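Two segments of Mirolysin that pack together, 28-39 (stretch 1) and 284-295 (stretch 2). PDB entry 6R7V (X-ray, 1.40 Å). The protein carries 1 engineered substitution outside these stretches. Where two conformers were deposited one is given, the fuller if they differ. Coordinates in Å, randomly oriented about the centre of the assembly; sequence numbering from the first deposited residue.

Stretch 1 28-39: DWENQIKLHSRS
Stretch 2 284-295: ERMRSLFDTQTG

Each stretch enters as a helix begun earlier in the chain and continues into loop; their end-to-end directions are roughly perpendicular, with CA atoms 5.3 Å apart at Ser 37 and Ser 288 and 4.8 Å at Ser 39 and Asp 291. Together they bury 581 Å².

Ser 39 (phi/psi -93/37, chi1 t) loses the most surface. Its CA-to-CB bond points toward stretch 2, and Ser 39 OG donates to Thr 292 OG1 at 2.7 Å. Ser 39 N donates to Asp 291 OD2 (2.7 Å), and Ser 39 O accepts from Thr 292 N (3.0 Å).

Asp 291 (-45/123, chi1 t) closes a type I turn begun at Ser 288. Two carboxylate oxygens let it serve both stretches: Asp 291 OD1 accepts Thr 294 N (2.9 Å) and Gln 293 N (3.0 Å), fixing the following loop.

Arg 285 (chi t, p, p, 110°) starts sideways, but its length carries the guanidinium to Glu 30 (chi m, m, -45°). A bidentate salt bridge results, Arg 285 NH2 to Glu 30 OE1 at 2.8 Å and Arg 285 NH1 to Glu 30 OE2 at 2.9 Å, matching paired donors to paired acceptors. Ile 33 CG2 covers one guanidinium face, 3.9 Å from Arg 285 NH2. Trp 29 CZ2 meets Leu 289 CD2 at 4.0 Å, an apolar contact at the indole edge.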

# COMPACT_ATOMS: atom_id res chain seq x y z
N ASP A 28 -11.71 17.85 -0.24
CA ASP A 28 -11.81 18.23 -1.66
C ASP A 28 -11.62 17.01 -2.54
O ASP A 28 -12.39 16.77 -3.47
CB ASP A 28 -10.77 19.30 -2.07
CG ASP A 28 -10.92 20.69 -1.48
OD1 ASP A 28 -12.06 21.07 -1.13
OD2 ASP A 28 -9.90 21.41 -1.41
N TRP A 29 -10.60 16.20 -2.21
CA TRP A 29 -10.30 14.98 -2.96
C TRP A 29 -11.52 14.04 -3.01
O TRP A 29 -11.91 13.57 -4.09
CB TRP A 29 -9.10 14.29 -2.29
CG TRP A 29 -8.61 13.09 -3.04
CD1 TRP A 29 -9.00 11.79 -2.87
CD2 TRP A 29 -7.63 13.08 -4.09
NE1 TRP A 29 -8.36 10.97 -3.77
CE2 TRP A 29 -7.49 11.73 -4.52
CE3 TRP A 29 -6.86 14.07 -4.71
CZ2 TRP A 29 -6.60 11.36 -5.53
CZ3 TRP A 29 -5.97 13.70 -5.71
CH2 TRP A 29 -5.87 12.37 -6.14
N GLU A 30 -12.16 13.83 -1.85
CA GLU A 30 -13.33 12.93 -1.78
C GLU A 30 -14.56 13.49 -2.48
O GLU A 30 -15.34 12.72 -3.04
CB GLU A 30 -13.69 12.62 -0.32
CG GLU A 30 -12.70 11.66 0.34
CD GLU A 30 -12.54 10.34 -0.38
OE1 GLU A 30 -13.57 9.74 -0.77
OE2 GLU A 30 -11.38 9.90 -0.55
N ASN A 31 -14.74 14.83 -2.47
CA ASN A 31 -15.88 15.49 -3.13
C ASN A 31 -15.74 15.40 -4.65
O ASN A 31 -16.76 15.35 -5.35
CB ASN A 31 -15.97 16.96 -2.70
CG ASN A 31 -16.54 17.22 -1.32
OD1 ASN A 31 -17.27 16.39 -0.75
ND2 ASN A 31 -16.25 18.39 -0.77
N GLN A 32 -14.49 15.34 -5.14
CA GLN A 32 -14.13 15.32 -6.56
C GLN A 32 -13.84 13.92 -7.13
O GLN A 32 -13.74 13.79 -8.35
CB GLN A 32 -12.88 16.20 -6.77
CG GLN A 32 -13.19 17.70 -6.82
CD GLN A 32 -12.23 18.56 -6.03
OE1 GLN A 32 -12.63 19.28 -5.11
NE2 GLN A 32 -10.95 18.53 -6.39
N ILE A 33 -13.69 12.89 -6.26
CA ILE A 33 -13.32 11.53 -6.69
C ILE A 33 -14.37 10.90 -7.65
O ILE A 33 -13.96 10.18 -8.57
CB ILE A 33 -13.01 10.60 -5.47
CG1 ILE A 33 -12.06 9.44 -5.86
CG2 ILE A 33 -14.25 10.09 -4.74
CD1 ILE A 33 -10.61 9.85 -6.18
N LYS A 34 -15.67 11.19 -7.48
CA LYS A 34 -16.70 10.64 -8.36
C LYS A 34 -16.68 11.33 -9.73
O LYS A 34 -16.91 10.68 -10.75
CB LYS A 34 -18.13 10.72 -7.75
CG LYS A 34 -18.25 10.95 -6.24
CD LYS A 34 -18.24 12.44 -5.81
CE LYS A 34 -19.26 13.32 -6.48
NZ LYS A 34 -18.69 14.03 -7.66
N LEU A 35 -16.39 12.65 -9.75
CA LEU A 35 -16.34 13.46 -10.97
C LEU A 35 -15.02 13.26 -11.75
O LEU A 35 -14.95 13.65 -12.92
CB LEU A 35 -16.52 14.95 -10.61
CG LEU A 35 -17.60 15.69 -11.41
CD1 LEU A 35 -19.01 15.32 -10.94
CD2 LEU A 35 -17.42 17.20 -11.29
N HIS A 36 -13.99 12.66 -11.12
CA HIS A 36 -12.68 12.41 -11.74
C HIS A 36 -12.43 10.90 -11.97
O HIS A 36 -11.27 10.47 -11.95
CB HIS A 36 -11.55 13.03 -10.89
CG HIS A 36 -11.52 14.53 -10.86
ND1 HIS A 36 -11.21 15.22 -9.71
CD2 HIS A 36 -11.76 15.42 -11.86
CE1 HIS A 36 -11.27 16.51 -10.04
NE2 HIS A 36 -11.60 16.67 -11.32
N SER A 37 -13.50 10.12 -12.22
CA SER A 37 -13.37 8.67 -12.42
C SER A 37 -14.37 8.11 -13.46
O SER A 37 -15.01 7.08 -13.21
CB SER A 37 -13.52 7.93 -11.09
OG SER A 37 -14.70 8.30 -10.40
N ARG A 38 -14.46 8.75 -14.64
CA ARG A 38 -15.34 8.27 -15.70
C ARG A 38 -14.57 7.45 -16.74
O ARG A 38 -15.10 6.45 -17.23
CB ARG A 38 -16.06 9.42 -16.40
CG ARG A 38 -17.21 8.97 -17.29
CD ARG A 38 -17.08 9.51 -18.70
NE ARG A 38 -16.13 8.75 -19.52
CZ ARG A 38 -16.45 7.71 -20.29
NH1 ARG A 38 -15.52 7.09 -21.00
NH2 ARG A 38 -17.70 7.26 -20.33
N SER A 39 -13.35 7.88 -17.08
CA SER A 39 -12.51 7.23 -18.08
C SER A 39 -11.54 6.19 -17.44
O SER A 39 -10.41 6.02 -17.92
CB SER A 39 -11.74 8.28 -18.88
OG SER A 39 -11.18 7.70 -20.04
N GLU A 284 -12.35 -0.73 -7.33
CA GLU A 284 -12.84 0.41 -8.11
C GLU A 284 -12.10 1.68 -7.73
O GLU A 284 -11.69 2.44 -8.62
CB GLU A 284 -14.35 0.61 -7.91
CG GLU A 284 -15.22 -0.46 -8.53
CD GLU A 284 -16.69 -0.29 -8.19
OE1 GLU A 284 -17.38 0.50 -8.88
OE2 GLU A 284 -17.15 -0.93 -7.21
N ARG A 285 -11.89 1.90 -6.42
CA ARG A 285 -11.22 3.10 -5.97
C ARG A 285 -9.77 3.11 -6.46
O ARG A 285 -9.28 4.15 -6.93
CB ARG A 285 -11.29 3.20 -4.45
CG ARG A 285 -10.46 4.30 -3.85
CD ARG A 285 -10.86 5.68 -4.31
NE ARG A 285 -12.08 6.11 -3.66
CZ ARG A 285 -12.14 7.07 -2.74
NH1 ARG A 285 -11.06 7.77 -2.43
NH2 ARG A 285 -13.29 7.37 -2.18
N MET A 286 -9.07 1.99 -6.34
CA MET A 286 -7.65 1.93 -6.76
C MET A 286 -7.51 2.13 -8.27
O MET A 286 -6.67 2.92 -8.72
CB MET A 286 -7.06 0.57 -6.35
CG MET A 286 -6.98 0.44 -4.82
SD MET A 286 -5.93 -0.97 -4.32
CE MET A 286 -7.06 -2.35 -4.73
N ARG A 287 -8.38 1.49 -9.06
CA ARG A 287 -8.24 1.61 -10.50
C ARG A 287 -8.59 3.00 -11.03
O ARG A 287 -8.09 3.42 -12.08
CB ARG A 287 -9.13 0.60 -11.21
CG ARG A 287 -8.66 -0.85 -10.94
CD ARG A 287 -9.57 -1.83 -11.68
NE ARG A 287 -9.57 -1.64 -13.13
CZ ARG A 287 -8.61 -2.05 -13.95
NH1 ARG A 287 -7.56 -2.72 -13.48
NH2 ARG A 287 -8.68 -1.79 -15.26
N SER A 288 -9.45 3.71 -10.27
CA SER A 288 -9.90 5.05 -10.67
C SER A 288 -8.74 6.04 -10.79
O SER A 288 -8.85 7.01 -11.57
CB SER A 288 -10.95 5.58 -9.70
OG SER A 288 -10.41 5.98 -8.46
N LEU A 289 -7.63 5.80 -10.10
CA LEU A 289 -6.45 6.69 -10.16
C LEU A 289 -5.78 6.64 -11.52
O LEU A 289 -4.95 7.51 -11.81
CB LEU A 289 -5.43 6.31 -9.09
CG LEU A 289 -5.92 6.37 -7.64
CD1 LEU A 289 -4.88 5.81 -6.73
CD2 LEU A 289 -6.23 7.79 -7.20
N PHE A 290 -6.16 5.67 -12.37
CA PHE A 290 -5.52 5.53 -13.67
C PHE A 290 -6.47 5.95 -14.78
O PHE A 290 -6.20 5.66 -15.94
CB PHE A 290 -5.01 4.11 -13.83
CG PHE A 290 -4.01 3.76 -12.77
CD1 PHE A 290 -2.64 3.95 -12.99
CD2 PHE A 290 -4.42 3.21 -11.56
CE1 PHE A 290 -1.71 3.61 -12.00
CE2 PHE A 290 -3.48 2.88 -10.57
CZ PHE A 290 -2.15 3.10 -10.79
N ASP A 291 -7.56 6.67 -14.45
CA ASP A 291 -8.49 7.24 -15.43
C ASP A 291 -7.63 7.89 -16.52
O ASP A 291 -6.77 8.69 -16.19
CB ASP A 291 -9.38 8.26 -14.70
CG ASP A 291 -10.34 9.03 -15.56
OD1 ASP A 291 -9.86 9.79 -16.44
OD2 ASP A 291 -11.54 8.93 -15.33
N THR A 292 -7.81 7.48 -17.79
CA THR A 292 -6.91 7.91 -18.89
C THR A 292 -6.93 9.43 -19.19
O THR A 292 -5.99 9.92 -19.82
CB THR A 292 -7.22 7.14 -20.18
OG1 THR A 292 -8.55 7.44 -20.58
CG2 THR A 292 -7.04 5.63 -20.03
N GLN A 293 -7.95 10.16 -18.72
CA GLN A 293 -8.07 11.59 -19.01
C GLN A 293 -7.69 12.46 -17.82
O GLN A 293 -7.07 13.51 -18.02
CB GLN A 293 -9.50 11.94 -19.47
CG GLN A 293 -10.06 11.11 -20.64
CD GLN A 293 -9.17 11.05 -21.86
OE1 GLN A 293 -8.81 12.07 -22.46
NE2 GLN A 293 -8.83 9.84 -22.29
N THR A 294 -8.08 12.06 -16.59
CA THR A 294 -7.86 12.88 -15.40
C THR A 294 -7.28 12.11 -14.19
O THR A 294 -7.18 12.69 -13.10
CB THR A 294 -9.20 13.54 -15.01
OG1 THR A 294 -8.97 14.49 -13.96
CG2 THR A 294 -10.25 12.54 -14.57
N GLY A 295 -6.92 10.84 -14.37
CA GLY A 295 -6.38 10.04 -13.27
C GLY A 295 -5.04 10.58 -12.83
O GLY A 295 -4.18 10.82 -13.67